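Local atomic coordinates of uroporphyrin-III C-methyltransferase (Pseudomonas denitrificans, PDB entry 1S4D), a protein that catalyses the two successive S-adenosyl-L-methionine-dependent methylations, at C-2 and C-7, that turn uroporphyrinogen III into precorrin-2 on the way to cobalamin and siroheme. Residues Leu5-Glu13 / Leu32-Ala41. Sequence-based numbering, arbitrary orientation.
Sequences LFAGLPALE and LHAANALRQA
Phe6, Leu9 and Leu12 of the irregular N-terminal segment 5-13 all direct their side chains at helix 32-40, a worked example of how a chain without secondary structure of its own can follow a helix through spaced apolar residues. The enclosed part of the contact lies at Leu12, where Leu12, Ala37 and Ala41 are all buried. Leu12, with CG anti to its backbone N (chi1 160°), sets CD2 against Ala37 and Ala41, 4.0 Å from Ala41 CB and 4.4 Å from Ala37 CB. Trp18 of strand 16-21 also touches Leu12, and the Leu12 carbonyl accepts a hydrogen bond from Arg94. Midway, the Asn36 amide lies between Leu9 and Phe6: its ND2 lies 3.5 Å from Leu9 CB, while its OD1 approaches Phe6 CE1 obliquely at 3.3 Å, with amide and ring planes 74° apart. Pro10 CD meets the edge of the His33 imidazole at CE1 (3.5 Å), with Leu9 CD2 close to the same carbon; His33 NE2 is hydrogen-bonded to Asp26 of the second subunit. The solvent side lies at Phe6, partly exposed although its ring makes extensive contact: CD2 packs on Leu32 CB, and the exposed Arg39 sets CD at the ring edge, 4.0 Å from Phe6 CE1. The arrangement joins the lead-in to strand 16-21 with the first helix of an alpha/beta domain built on a five-stranded parallel sheet, as in the N-terminal domain of the precorrin methyltransferase family.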
# COMPACT_ATOMS: atom_id res chain seq x y z
N LEU B 5 17.38 -12.56 15.97
CA LEU B 5 16.99 -13.45 14.88
C LEU B 5 16.01 -12.79 13.93
O LEU B 5 15.51 -11.69 14.19
CB LEU B 5 16.43 -14.79 15.38
CG LEU B 5 15.04 -14.95 16.00
CD1 LEU B 5 14.04 -15.51 15.00
CD2 LEU B 5 15.10 -15.86 17.24
N PHE B 6 15.81 -13.49 12.80
CA PHE B 6 14.68 -13.33 11.87
C PHE B 6 14.69 -14.58 10.95
O PHE B 6 14.83 -14.52 9.73
CB PHE B 6 14.64 -11.91 11.23
CG PHE B 6 15.34 -11.76 9.89
CD1 PHE B 6 16.37 -12.58 9.49
CD2 PHE B 6 14.95 -10.71 9.04
CE1 PHE B 6 16.98 -12.40 8.24
CE2 PHE B 6 15.55 -10.51 7.81
CZ PHE B 6 16.56 -11.35 7.41
N ALA B 7 14.50 -15.72 11.58
CA ALA B 7 15.08 -16.92 11.01
C ALA B 7 14.14 -18.11 10.93
O ALA B 7 14.56 -19.22 10.60
CB ALA B 7 16.37 -17.29 11.76
N GLY B 8 12.86 -17.88 11.23
CA GLY B 8 11.79 -18.79 10.85
C GLY B 8 11.09 -18.30 9.59
O GLY B 8 10.00 -18.75 9.24
N LEU B 9 11.72 -17.34 8.92
CA LEU B 9 11.23 -16.82 7.65
C LEU B 9 11.52 -17.81 6.54
O LEU B 9 12.49 -18.56 6.63
CB LEU B 9 11.85 -15.47 7.35
CG LEU B 9 11.34 -14.40 8.31
CD1 LEU B 9 11.83 -13.03 7.92
CD2 LEU B 9 9.81 -14.44 8.43
N PRO B 10 10.67 -17.84 5.51
CA PRO B 10 10.83 -18.82 4.42
C PRO B 10 12.09 -18.53 3.64
O PRO B 10 12.42 -17.38 3.40
CB PRO B 10 9.61 -18.56 3.54
CG PRO B 10 8.70 -17.71 4.33
CD PRO B 10 9.52 -16.94 5.29
N ALA B 11 12.81 -19.58 3.28
CA ALA B 11 13.97 -19.46 2.41
C ALA B 11 13.53 -19.06 1.01
O ALA B 11 12.47 -19.46 0.57
CB ALA B 11 14.68 -20.79 2.34
N LEU B 12 14.33 -18.26 0.31
CA LEU B 12 14.17 -18.13 -1.13
C LEU B 12 14.86 -19.31 -1.82
O LEU B 12 16.07 -19.38 -1.93
CB LEU B 12 14.64 -16.76 -1.63
CG LEU B 12 14.99 -16.51 -3.10
CD1 LEU B 12 13.86 -16.88 -4.09
CD2 LEU B 12 15.47 -15.05 -3.24
N GLU B 13 14.04 -20.26 -2.25
CA GLU B 13 14.44 -21.58 -2.72
C GLU B 13 15.03 -21.60 -4.12
O GLU B 13 14.56 -20.89 -5.00
CB GLU B 13 13.21 -22.48 -2.74
CG GLU B 13 13.41 -23.78 -2.02
CD GLU B 13 12.83 -23.73 -0.64
OE1 GLU B 13 13.60 -23.82 0.34
OE2 GLU B 13 11.59 -23.57 -0.55
N LEU B 32 10.78 -7.21 6.45
CA LEU B 32 11.69 -8.28 6.90
C LEU B 32 11.89 -9.34 5.78
O LEU B 32 13.03 -9.70 5.44
CB LEU B 32 11.19 -8.91 8.19
CG LEU B 32 11.52 -8.24 9.55
CD1 LEU B 32 11.64 -6.73 9.45
CD2 LEU B 32 10.53 -8.59 10.70
N HIS B 33 10.77 -9.77 5.20
CA HIS B 33 10.73 -10.69 4.07
C HIS B 33 11.60 -10.24 2.87
O HIS B 33 12.33 -11.04 2.29
CB HIS B 33 9.30 -10.80 3.58
CG HIS B 33 8.48 -11.83 4.28
ND1 HIS B 33 8.99 -13.03 4.74
CD2 HIS B 33 7.15 -11.86 4.56
CE1 HIS B 33 8.02 -13.74 5.27
NE2 HIS B 33 6.89 -13.05 5.18
N ALA B 34 11.49 -8.96 2.50
CA ALA B 34 12.28 -8.40 1.41
C ALA B 34 13.76 -8.42 1.75
O ALA B 34 14.58 -8.91 0.96
CB ALA B 34 11.81 -6.99 1.08
N ALA B 35 14.11 -7.91 2.94
CA ALA B 35 15.50 -7.91 3.44
C ALA B 35 16.04 -9.35 3.51
O ALA B 35 17.17 -9.63 3.11
CB ALA B 35 15.56 -7.26 4.80
N ASN B 36 15.21 -10.26 4.00
CA ASN B 36 15.55 -11.67 3.94
C ASN B 36 15.77 -12.20 2.50
O ASN B 36 16.77 -12.86 2.25
CB ASN B 36 14.55 -12.52 4.72
CG ASN B 36 15.12 -13.87 5.08
OD1 ASN B 36 16.29 -13.99 5.46
ND2 ASN B 36 14.31 -14.91 4.94
N ALA B 37 14.89 -11.88 1.56
CA ALA B 37 15.12 -12.25 0.15
C ALA B 37 16.47 -11.73 -0.36
O ALA B 37 17.31 -12.50 -0.82
CB ALA B 37 14.01 -11.75 -0.75
N LEU B 38 16.67 -10.42 -0.26
CA LEU B 38 17.90 -9.76 -0.68
C LEU B 38 19.16 -10.51 -0.24
O LEU B 38 20.10 -10.65 -1.02
CB LEU B 38 17.93 -8.34 -0.15
CG LEU B 38 17.66 -7.16 -1.10
CD1 LEU B 38 17.34 -7.61 -2.50
CD2 LEU B 38 16.57 -6.23 -0.54
N ARG B 39 19.16 -10.99 1.01
CA ARG B 39 20.35 -11.60 1.61
C ARG B 39 20.58 -13.00 1.07
O ARG B 39 21.68 -13.52 1.16
CB ARG B 39 20.30 -11.51 3.16
CG ARG B 39 20.26 -12.83 3.95
CD ARG B 39 19.73 -12.72 5.40
NE ARG B 39 20.37 -11.63 6.15
CZ ARG B 39 21.45 -11.76 6.95
NH1 ARG B 39 22.05 -12.94 7.12
NH2 ARG B 39 21.93 -10.69 7.58
N GLN B 40 19.56 -13.59 0.47
CA GLN B 40 19.62 -14.96 -0.02
C GLN B 40 19.80 -15.07 -1.53
O GLN B 40 20.31 -16.08 -2.03
CB GLN B 40 18.36 -15.73 0.36
CG GLN B 40 18.42 -16.32 1.73
CD GLN B 40 17.08 -16.86 2.20
OE1 GLN B 40 16.56 -16.41 3.20
NE2 GLN B 40 16.53 -17.83 1.48
N ALA B 41 19.37 -14.04 -2.26
CA ALA B 41 19.29 -14.11 -3.72
C ALA B 41 20.60 -14.44 -4.45
O ALA B 41 21.67 -13.96 -4.09
CB ALA B 41 18.70 -12.85 -4.26